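Local coordinates for F-actin-capping protein subunit alpha (Dictyostelium discoideum, PDB 4AKR) that caps the fast-growing barbed ends of actin filaments without needing calcium, blocks subunit exchange there and does not sever the filaments, at residues A[52-63]-A[86-97]; A[18-26]-A[155-166]. One frame throughout, in Å; residues are numbered along the deposited sequence.

Interaction 1: A[52-63]-A[86-97]; sequences NTSQMVSVQTSK and QVITYDHIKQEV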
loop_
_atom_site.group_PDB
_atom_site.type_symbol
_atom_site.label_atom_id
_atom_site.label_comp_id
_atom_site.label_asym_id
_atom_site.label_seq_id
_atom_site.Cartn_x
_atom_site.Cartn_y
_atom_site.Cartn_z
ATOM N N ASN A 52 1.742 -15.305 10.033
ATOM C CA ASN A 52 2.964 -16.077 9.850
ATOM C C ASN A 52 2.875 -17.069 8.701
ATOM O O ASN A 52 3.743 -17.099 7.828
ATOM C CB ASN A 52 3.335 -16.841 11.123
ATOM C CG ASN A 52 3.778 -15.934 12.242
ATOM O OD1 ASN A 52 4.398 -14.895 12.007
ATOM N ND2 ASN A 52 3.482 -16.330 13.476
ATOM N N THR A 53 1.821 -17.875 8.701
ATOM C CA THR A 53 1.659 -18.884 7.665
ATOM C C THR A 53 1.317 -18.339 6.281
ATOM O O THR A 53 1.779 -18.883 5.285
ATOM C CB THR A 53 0.604 -19.936 8.076
ATOM O OG1 THR A 53 -0.591 -19.273 8.497
ATOM C CG2 THR A 53 1.122 -20.796 9.221
ATOM N N SER A 54 0.526 -17.273 6.202
ATOM C CA SER A 54 0.182 -16.728 4.892
ATOM C C SER A 54 1.351 -15.956 4.294
ATOM O O SER A 54 1.462 -15.836 3.080
ATOM C CB SER A 54 -1.074 -15.848 4.977
ATOM O OG SER A 54 -0.948 -14.846 5.964
ATOM N N GLN A 55 2.224 -15.444 5.153
ATOM C CA GLN A 55 3.417 -14.721 4.712
ATOM C C GLN A 55 4.514 -15.739 4.414
ATOM O O GLN A 55 5.515 -15.420 3.765
ATOM C CB GLN A 55 3.920 -13.791 5.813
ATOM C CG GLN A 55 3.110 -12.535 5.993
ATOM C CD GLN A 55 3.347 -11.536 4.878
ATOM O OE1 GLN A 55 4.492 -11.195 4.570
ATOM N NE2 GLN A 55 2.266 -11.055 4.275
ATOM N N MET A 56 4.315 -16.967 4.893
ATOM C CA MET A 56 5.297 -18.023 4.712
ATOM C C MET A 56 6.655 -17.528 5.229
ATOM O O MET A 56 7.649 -17.501 4.502
ATOM C CB MET A 56 5.409 -18.423 3.237
ATOM C CG MET A 56 4.081 -18.819 2.583
ATOM S SD MET A 56 4.278 -19.883 1.133
ATOM C CE MET A 56 4.891 -18.756 -0.074
ATOM N N VAL A 57 6.671 -17.119 6.493
ATOM C CA VAL A 57 7.890 -16.647 7.128
ATOM C C VAL A 57 8.924 -17.787 7.174
ATOM O O VAL A 57 8.575 -18.962 7.118
ATOM C CB VAL A 57 7.605 -16.148 8.572
ATOM C CG1 VAL A 57 6.649 -14.948 8.535
ATOM C CG2 VAL A 57 7.009 -17.288 9.416
ATOM N N SER A 58 10.197 -17.427 7.255
ATOM C CA SER A 58 11.274 -18.411 7.308
ATOM C C SER A 58 11.831 -18.490 8.723
ATOM O O SER A 58 11.725 -17.543 9.503
ATOM C CB SER A 58 12.391 -18.031 6.341
ATOM O OG SER A 58 13.033 -16.849 6.771
ATOM N N VAL A 59 12.421 -19.635 9.049
ATOM C CA VAL A 59 12.993 -19.859 10.371
ATOM C C VAL A 59 14.344 -20.535 10.219
ATOM O O VAL A 59 14.662 -21.083 9.163
ATOM C CB VAL A 59 12.086 -20.778 11.227
ATOM C CG1 VAL A 59 10.760 -20.097 11.510
ATOM C CG2 VAL A 59 11.842 -22.095 10.497
ATOM N N GLN A 60 15.146 -20.485 11.275
ATOM C CA GLN A 60 16.454 -21.127 11.252
ATOM C C GLN A 60 16.387 -22.303 12.197
ATOM O O GLN A 60 15.949 -22.150 13.334
ATOM C CB GLN A 60 17.559 -20.181 11.728
ATOM C CG GLN A 60 17.882 -19.034 10.797
ATOM C CD GLN A 60 18.325 -19.491 9.419
ATOM O OE1 GLN A 60 19.011 -20.503 9.276
ATOM N NE2 GLN A 60 17.951 -18.731 8.395
ATOM N N THR A 61 16.785 -23.477 11.712
ATOM C CA THR A 61 16.812 -24.676 12.540
ATOM C C THR A 61 18.265 -25.131 12.573
ATOM O O THR A 61 19.110 -24.568 11.879
ATOM C CB THR A 61 15.969 -25.829 11.957
ATOM O OG1 THR A 61 16.603 -26.331 10.772
ATOM C CG2 THR A 61 14.561 -25.360 11.637
ATOM N N SER A 62 18.549 -26.150 13.372
ATOM C CA SER A 62 19.906 -26.670 13.484
ATOM C C SER A 62 20.424 -27.213 12.151
ATOM O O SER A 62 21.635 -27.303 11.940
ATOM C CB SER A 62 19.960 -27.777 14.544
ATOM O OG SER A 62 19.552 -27.291 15.817
ATOM N N LYS A 63 19.506 -27.557 11.254
ATOM C CA LYS A 63 19.866 -28.113 9.952
ATOM C C LYS A 63 19.716 -27.151 8.790
ATOM O O LYS A 63 19.856 -27.551 7.634
ATOM C CB LYS A 63 19.027 -29.355 9.659
ATOM C CG LYS A 63 19.400 -30.565 10.476
ATOM C CD LYS A 63 18.382 -31.668 10.285
ATOM C CE LYS A 63 18.816 -32.922 11.002
ATOM N NZ LYS A 63 20.108 -33.394 10.441
ATOM N N GLN A 86 12.200 -33.509 9.293
ATOM C CA GLN A 86 11.955 -33.070 10.655
ATOM C C GLN A 86 10.630 -32.348 10.842
ATOM O O GLN A 86 9.975 -31.937 9.886
ATOM C CB GLN A 86 13.103 -32.171 11.140
ATOM C CG GLN A 86 13.283 -30.873 10.369
ATOM C CD GLN A 86 14.461 -30.052 10.883
ATOM O OE1 GLN A 86 14.785 -28.995 10.342
ATOM N NE2 GLN A 86 15.105 -30.538 11.933
ATOM N N VAL A 87 10.244 -32.215 12.103
ATOM C CA VAL A 87 9.015 -31.543 12.485
ATOM C C VAL A 87 9.445 -30.382 13.355
ATOM O O VAL A 87 10.140 -30.563 14.366
ATOM C CB VAL A 87 8.091 -32.463 13.294
ATOM C CG1 VAL A 87 6.952 -31.654 13.887
ATOM C CG2 VAL A 87 7.543 -33.554 12.394
ATOM N N ILE A 88 9.042 -29.187 12.945
ATOM C CA ILE A 88 9.402 -27.977 13.667
ATOM C C ILE A 88 8.244 -27.459 14.504
ATOM O O ILE A 88 7.136 -27.269 13.995
ATOM C CB ILE A 88 9.827 -26.881 12.677
ATOM C CG1 ILE A 88 11.003 -27.380 11.840
ATOM C CG2 ILE A 88 10.199 -25.621 13.419
ATOM C CD1 ILE A 88 11.360 -26.471 10.674
ATOM N N THR A 89 8.499 -27.264 15.794
ATOM C CA THR A 89 7.498 -26.716 16.699
ATOM C C THR A 89 7.788 -25.217 16.683
ATOM O O THR A 89 8.950 -24.800 16.805
ATOM C CB THR A 89 7.643 -27.292 18.128
ATOM O OG1 THR A 89 7.532 -28.720 18.069
ATOM C CG2 THR A 89 6.537 -26.752 19.045
ATOM N N TYR A 90 6.732 -24.419 16.542
ATOM C CA TYR A 90 6.858 -22.965 16.429
ATOM C C TYR A 90 5.917 -22.155 17.326
ATOM O O TYR A 90 4.744 -22.485 17.464
ATOM C CB TYR A 90 6.602 -22.589 14.963
ATOM C CG TYR A 90 6.833 -21.146 14.587
ATOM C CD1 TYR A 90 8.126 -20.630 14.493
ATOM C CD2 TYR A 90 5.769 -20.326 14.224
ATOM C CE1 TYR A 90 8.354 -19.343 14.032
ATOM C CE2 TYR A 90 5.985 -19.036 13.760
ATOM C CZ TYR A 90 7.281 -18.553 13.663
ATOM O OH TYR A 90 7.507 -17.291 13.175
ATOM N N ASP A 91 6.433 -21.091 17.929
ATOM C CA ASP A 91 5.600 -20.237 18.768
ATOM C C ASP A 91 5.174 -19.050 17.923
ATOM O O ASP A 91 5.972 -18.141 17.692
ATOM C CB ASP A 91 6.370 -19.715 19.974
ATOM C CG ASP A 91 5.475 -18.961 20.946
ATOM O OD1 ASP A 91 4.754 -18.038 20.501
ATOM O OD2 ASP A 91 5.486 -19.294 22.152
ATOM N N HIS A 92 3.922 -19.052 17.472
ATOM C CA HIS A 92 3.409 -17.979 16.623
ATOM C C HIS A 92 3.383 -16.583 17.221
ATOM O O HIS A 92 3.463 -15.594 16.497
ATOM C CB HIS A 92 2.002 -18.323 16.125
ATOM C CG HIS A 92 1.985 -19.335 15.027
ATOM N ND1 HIS A 92 1.596 -20.641 15.223
ATOM C CD2 HIS A 92 2.318 -19.234 13.719
ATOM C CE1 HIS A 92 1.687 -21.301 14.082
ATOM N NE2 HIS A 92 2.123 -20.469 13.154
ATOM N N ILE A 93 3.260 -16.486 18.534
ATOM C CA ILE A 93 3.210 -15.175 19.152
ATOM C C ILE A 93 4.590 -14.554 19.315
ATOM O O ILE A 93 4.760 -13.353 19.113
ATOM C CB ILE A 93 2.501 -15.244 20.516
ATOM C CG1 ILE A 93 1.034 -15.626 20.294
ATOM C CG2 ILE A 93 2.608 -13.909 21.227
ATOM C CD1 ILE A 93 0.225 -15.764 21.549
ATOM N N LYS A 94 5.573 -15.370 19.669
ATOM C CA LYS A 94 6.930 -14.878 19.857
ATOM C C LYS A 94 7.667 -14.951 18.533
ATOM O O LYS A 94 8.749 -14.389 18.389
ATOM C CB LYS A 94 7.673 -15.739 20.873
ATOM C CG LYS A 94 6.827 -16.234 22.027
ATOM C CD LYS A 94 7.599 -17.272 22.827
ATOM C CE LYS A 94 8.423 -16.632 23.914
ATOM N NZ LYS A 94 7.525 -16.155 25.005
ATOM N N GLN A 95 7.075 -15.665 17.580
ATOM C CA GLN A 95 7.655 -15.847 16.251
ATOM C C GLN A 95 9.008 -16.551 16.316
ATOM O O GLN A 95 9.968 -16.147 15.663
ATOM C CB GLN A 95 7.772 -14.494 15.548
ATOM C CG GLN A 95 6.422 -13.976 15.061
ATOM C CD GLN A 95 6.398 -12.477 14.814
ATOM O OE1 GLN A 95 6.283 -11.678 15.753
ATOM N NE2 GLN A 95 6.507 -12.085 13.547
ATOM N N GLU A 96 9.078 -17.619 17.104
ATOM C CA GLU A 96 10.320 -18.363 17.243
ATOM C C GLU A 96 10.100 -19.867 17.369
ATOM O O GLU A 96 9.079 -20.324 17.888
ATOM C CB GLU A 96 11.104 -17.844 18.453
ATOM C CG GLU A 96 10.455 -18.136 19.796
ATOM C CD GLU A 96 11.100 -17.366 20.943
ATOM O OE1 GLU A 96 11.907 -16.448 20.672
ATOM O OE2 GLU A 96 10.791 -17.673 22.115
ATOM N N VAL A 97 11.068 -20.627 16.871
ATOM C CA VAL A 97 11.028 -22.087 16.915
ATOM C C VAL A 97 11.303 -22.552 18.335
ATOM O O VAL A 97 12.261 -22.110 18.961
ATOM C CB VAL A 97 12.095 -22.693 15.976
ATOM C CG1 VAL A 97 12.210 -24.193 16.208
ATOM C CG2 VAL A 97 11.727 -22.406 14.525
#

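Interaction 2: A[18-26]-A[155-166]; sequences APPCEFMEV and CIYKPNAFYSGR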
loop_
_atom_site.group_PDB
_atom_site.type_symbol
_atom_site.label_atom_id
_atom_site.label_comp_id
_atom_site.label_asym_id
_atom_site.label_seq_id
_atom_site.Cartn_x
_atom_site.Cartn_y
_atom_site.Cartn_z
ATOM N N ALA A 18 -0.588 -6.019 8.392
ATOM C CA ALA A 18 0.743 -5.453 8.531
ATOM C C ALA A 18 1.577 -5.787 7.301
ATOM O O ALA A 18 1.474 -6.884 6.743
ATOM C CB ALA A 18 1.424 -6.007 9.785
ATOM N N PRO A 19 2.405 -4.836 6.850
ATOM C CA PRO A 19 3.233 -5.119 5.675
ATOM C C PRO A 19 4.287 -6.162 6.032
ATOM O O PRO A 19 4.532 -6.445 7.211
ATOM C CB PRO A 19 3.845 -3.753 5.338
ATOM C CG PRO A 19 3.904 -3.060 6.667
ATOM C CD PRO A 19 2.590 -3.450 7.316
ATOM N N PRO A 20 4.925 -6.752 5.017
ATOM C CA PRO A 20 5.955 -7.766 5.256
ATOM C C PRO A 20 7.162 -7.239 6.027
ATOM O O PRO A 20 7.606 -6.104 5.820
ATOM C CB PRO A 20 6.325 -8.218 3.843
ATOM C CG PRO A 20 6.109 -6.961 3.029
ATOM C CD PRO A 20 4.788 -6.459 3.582
ATOM N N CYS A 21 7.684 -8.070 6.925
ATOM C CA CYS A 21 8.857 -7.714 7.718
ATOM C C CYS A 21 8.658 -6.620 8.755
ATOM O O CYS A 21 9.608 -6.266 9.449
ATOM C CB CYS A 21 9.994 -7.286 6.793
ATOM S SG CYS A 21 10.557 -8.575 5.692
ATOM N N GLU A 22 7.445 -6.081 8.860
ATOM C CA GLU A 22 7.170 -4.994 9.808
ATOM C C GLU A 22 6.097 -5.363 10.821
ATOM O O GLU A 22 5.553 -4.492 11.509
ATOM C CB GLU A 22 6.713 -3.749 9.050
ATOM C CG GLU A 22 7.681 -3.262 7.980
ATOM C CD GLU A 22 7.096 -2.130 7.155
ATOM O OE1 GLU A 22 6.449 -1.217 7.735
ATOM O OE2 GLU A 22 7.289 -2.155 5.921
ATOM N N PHE A 23 5.806 -6.658 10.900
ATOM C CA PHE A 23 4.781 -7.183 11.781
ATOM C C PHE A 23 4.970 -6.715 13.219
ATOM O O PHE A 23 4.041 -6.205 13.840
ATOM C CB PHE A 23 4.765 -8.717 11.697
ATOM C CG PHE A 23 3.565 -9.344 12.345
ATOM C CD1 PHE A 23 2.283 -9.059 11.882
ATOM C CD2 PHE A 23 3.710 -10.169 13.454
ATOM C CE1 PHE A 23 1.160 -9.583 12.525
ATOM C CE2 PHE A 23 2.603 -10.695 14.098
ATOM C CZ PHE A 23 1.322 -10.401 13.637
ATOM N N MET A 24 6.174 -6.850 13.751
ATOM C CA MET A 24 6.397 -6.419 15.114
ATOM C C MET A 24 6.220 -4.914 15.330
ATOM O O MET A 24 5.782 -4.505 16.406
ATOM C CB MET A 24 7.764 -6.889 15.598
ATOM C CG MET A 24 7.791 -8.395 15.900
ATOM S SD MET A 24 6.366 -8.935 16.918
ATOM C CE MET A 24 6.996 -8.692 18.586
ATOM N N GLU A 25 6.549 -4.090 14.334
ATOM C CA GLU A 25 6.361 -2.651 14.499
ATOM C C GLU A 25 4.862 -2.379 14.599
ATOM O O GLU A 25 4.422 -1.522 15.361
ATOM C CB GLU A 25 6.943 -1.858 13.320
ATOM C CG GLU A 25 8.454 -1.644 13.345
ATOM C CD GLU A 25 9.237 -2.860 12.915
ATOM O OE1 GLU A 25 8.686 -3.678 12.151
ATOM O OE2 GLU A 25 10.414 -2.995 13.321
ATOM N N VAL A 26 4.076 -3.124 13.826
ATOM C CA VAL A 26 2.629 -2.976 13.848
ATOM C C VAL A 26 2.044 -3.562 15.141
ATOM O O VAL A 26 1.113 -2.995 15.712
ATOM C CB VAL A 26 1.984 -3.661 12.614
ATOM C CG1 VAL A 26 0.461 -3.651 12.731
ATOM C CG2 VAL A 26 2.420 -2.940 11.336
ATOM N N CYS A 155 12.022 -12.198 1.325
ATOM C CA CYS A 155 11.720 -10.840 1.724
ATOM C C CYS A 155 12.970 -10.002 1.905
ATOM O O CYS A 155 14.093 -10.506 1.845
ATOM C CB CYS A 155 10.948 -10.859 3.037
ATOM S SG CYS A 155 11.852 -11.701 4.372
ATOM N N ILE A 156 12.753 -8.711 2.127
ATOM C CA ILE A 156 13.833 -7.775 2.347
ATOM C C ILE A 156 13.329 -6.684 3.279
ATOM O O ILE A 156 12.160 -6.297 3.235
ATOM C CB ILE A 156 14.306 -7.157 1.029
ATOM C CG1 ILE A 156 15.504 -6.250 1.289
ATOM C CG2 ILE A 156 13.187 -6.372 0.389
ATOM C CD1 ILE A 156 16.171 -5.765 0.023
ATOM N N TYR A 157 14.208 -6.192 4.138
ATOM C CA TYR A 157 13.810 -5.159 5.072
ATOM C C TYR A 157 14.979 -4.254 5.400
ATOM O O TYR A 157 15.972 -4.682 5.982
ATOM C CB TYR A 157 13.253 -5.793 6.349
ATOM C CG TYR A 157 12.672 -4.803 7.338
ATOM C CD1 TYR A 157 11.835 -3.770 6.914
ATOM C CD2 TYR A 157 12.933 -4.919 8.707
ATOM C CE1 TYR A 157 11.271 -2.872 7.833
ATOM C CE2 TYR A 157 12.375 -4.033 9.629
ATOM C CZ TYR A 157 11.546 -3.012 9.188
ATOM O OH TYR A 157 10.989 -2.134 10.100
ATOM N N LYS A 158 14.852 -2.995 5.002
ATOM C CA LYS A 158 15.872 -1.997 5.252
ATOM C C LYS A 158 15.173 -0.777 5.826
ATOM O O LYS A 158 14.979 0.225 5.142
ATOM C CB LYS A 158 16.576 -1.639 3.949
ATOM C CG LYS A 158 17.293 -2.805 3.303
ATOM C CD LYS A 158 18.522 -3.205 4.102
ATOM C CE LYS A 158 19.202 -4.404 3.471
ATOM N NZ LYS A 158 19.488 -4.156 2.029
ATOM N N PRO A 159 14.777 -0.846 7.098
ATOM C CA PRO A 159 14.096 0.308 7.681
ATOM C C PRO A 159 14.853 1.625 7.511
ATOM O O PRO A 159 14.230 2.686 7.431
ATOM C CB PRO A 159 13.907 -0.099 9.143
ATOM C CG PRO A 159 15.020 -1.059 9.382
ATOM C CD PRO A 159 15.060 -1.868 8.118
ATOM N N ASN A 160 16.183 1.556 7.440
ATOM C CA ASN A 160 17.007 2.757 7.276
ATOM C C ASN A 160 16.828 3.359 5.900
ATOM O O ASN A 160 17.070 4.549 5.695
ATOM C CB ASN A 160 18.488 2.443 7.491
ATOM C CG ASN A 160 18.833 2.236 8.950
ATOM O OD1 ASN A 160 19.948 1.825 9.282
ATOM N ND2 ASN A 160 17.883 2.524 9.834
ATOM N N ALA A 161 16.423 2.530 4.950
ATOM C CA ALA A 161 16.194 3.004 3.602
ATOM C C ALA A 161 14.683 3.153 3.392
ATOM O O ALA A 161 14.223 3.408 2.283
ATOM C CB ALA A 161 16.783 2.032 2.604
ATOM N N PHE A 162 13.925 2.972 4.469
ATOM C CA PHE A 162 12.467 3.103 4.445
ATOM C C PHE A 162 11.696 2.187 3.498
ATOM O O PHE A 162 10.704 2.608 2.907
ATOM C CB PHE A 162 12.093 4.540 4.115
ATOM C CG PHE A 162 12.585 5.531 5.111
ATOM C CD1 PHE A 162 11.891 5.744 6.300
ATOM C CD2 PHE A 162 13.749 6.254 4.865
ATOM C CE1 PHE A 162 12.348 6.665 7.232
ATOM C CE2 PHE A 162 14.218 7.177 5.788
ATOM C CZ PHE A 162 13.516 7.387 6.977
ATOM N N TYR A 163 12.127 0.946 3.336
ATOM C CA TYR A 163 11.390 0.072 2.449
ATOM C C TYR A 163 11.487 -1.389 2.815
ATOM O O TYR A 163 12.399 -1.808 3.538
ATOM C CB TYR A 163 11.835 0.265 0.999
ATOM C CG TYR A 163 13.154 -0.380 0.644
ATOM C CD1 TYR A 163 13.202 -1.686 0.165
ATOM C CD2 TYR A 163 14.348 0.316 0.777
ATOM C CE1 TYR A 163 14.402 -2.282 -0.175
ATOM C CE2 TYR A 163 15.564 -0.277 0.436
ATOM C CZ TYR A 163 15.581 -1.577 -0.040
ATOM O OH TYR A 163 16.776 -2.158 -0.394
ATOM N N SER A 164 10.522 -2.159 2.319
ATOM C CA SER A 164 10.480 -3.597 2.555
ATOM C C SER A 164 9.774 -4.246 1.383
ATOM O O SER A 164 9.149 -3.569 0.562
ATOM C CB SER A 164 9.725 -3.923 3.851
ATOM O OG SER A 164 8.339 -3.665 3.729
ATOM N N GLY A 165 9.883 -5.564 1.299
ATOM C CA GLY A 165 9.233 -6.275 0.222
ATOM C C GLY A 165 9.247 -7.765 0.455
ATOM O O GLY A 165 10.000 -8.266 1.282
ATOM N N ARG A 166 8.393 -8.473 -0.274
ATOM C CA ARG A 166 8.316 -9.920 -0.185
ATOM C C ARG A 166 7.809 -10.452 -1.507
ATOM O O ARG A 166 7.059 -9.778 -2.213
ATOM C CB ARG A 166 7.368 -10.365 0.942
ATOM C CG ARG A 166 7.284 -11.887 1.080
ATOM C CD ARG A 166 6.299 -12.347 2.156
ATOM N NE ARG A 166 6.793 -12.189 3.526
ATOM C CZ ARG A 166 7.832 -12.845 4.041
ATOM N NH1 ARG A 166 8.516 -13.716 3.306
ATOM N NH2 ARG A 166 8.170 -12.652 5.311
HETATM O O HOH W 1 6.719 -10.727 7.298
#

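Interaction 1: A[52-63]-A[86-97]
The His92 ring takes Asn52 at its edge, with Asn52 CB in the ring plane, while Tyr90 CD2 lies 3.6 Å above one face, toward the rim. The Tyr90 ring likewise meets Asn52 ND2 at its edge. The contact joins the end of helix 44-55, closed by a Schellman motif at Met56, and strand 58-61 to an antiparallel hairpin with a G1 bulge at Gln95 and Glu96. Asn52 carries the helix side. Its amide lies 18° from the His92 ring plane, nearly coplanar. Asn52 ND2 donates to His92 O at 3.1 Å, on a lone pair in the carbonyl plane, with a bent N-H...O angle of 141°. With its CG beside the backbone N (chi1 -69°), Asn52 reaches toward the hairpin turn. An alanine here would lose this bond and is likely to leave His92 O without its mate and a gap between the two rings where the amide lay. Further along, Val59 packs on the hairpin: its CG1 lies 3.6 Å from Tyr90 CE1, and its CB is 3.7 Å from Val97 CG2. Near the end of strand 58-61, the methyl CG2 of Thr61 rests 3.5 Å from Ile88 CD1.

Interaction 2: A[18-26]-A[155-166]
Tyr157 meets Cys21, Glu22 and Glu25 in turn from CB to OH. Its CB meets Cys21 CB at 3.6 Å, and its CG touches the same Cys21 atom. With CG anti to the backbone N (chi1 -174°), the ring runs alongside Cys21 and Glu22. Cys21 O sits over one face, 3.5 Å above the plane and offset toward the rim. Pro159 CD covers the opposite face, over the centre. Further out, Tyr157 CE1 is 3.6 Å from Glu22 CG. Both carboxylate oxygens of Glu25, OE1 and OE2, lie 3.4 Å from Tyr157 OH.

Glu22 reaches on to Ser164, whose OG donates to Glu22 OE2 at 2.9 Å, although the place of that oxygen is less sure. Outside the two segments, Glu22 OE1 pairs with a basic side chain of another protein chain. Cys21 SG packs on Cys155 CB at 3.5 Å, and no disulfide joins the two cysteines. Pro20 CB rests on Arg166 CB at 3.8 Å. Arg166 NE is held by Gln55. One water accepts from both Cys21 N and Arg166 NH2, and it lies at the edge of the guanidinium, in its plane.

The approaching loop is a type II beta turn, Pro19 to Glu22, with Cys21 at positive phi in its third position. Glu22 is also the N-cap residue of helix 23-31. The receiving surface is an antiparallel beta hairpin with a G1 bulge at Phe162 and Tyr163, part of the five-stranded sheet of this capping protein subunit.

The four segments come in the order 18-26, 52-63, 86-97, 155-166, so interaction 1 is nested inside the loop closed by interaction 2. Their centres are about 18 Å apart. Helix 23-31 and helix 44-55 follow each other in the chain. Interaction 2 ties the start of the first to the large antiparallel sheet. Interaction 1 ties the end of the second, and strand 58-61 after it, to the hairpin of strands 86-91 and 96-102, which belongs to a separate four-stranded sheet. The two meet where Gln55 OE1 lies 2.7 Å from Arg166 NE, a probable hydrogen bond. Phe23 also packs on Gln95. Interaction 2 borders another protein chain, whereas interaction 1 lies wholly within the alpha subunit.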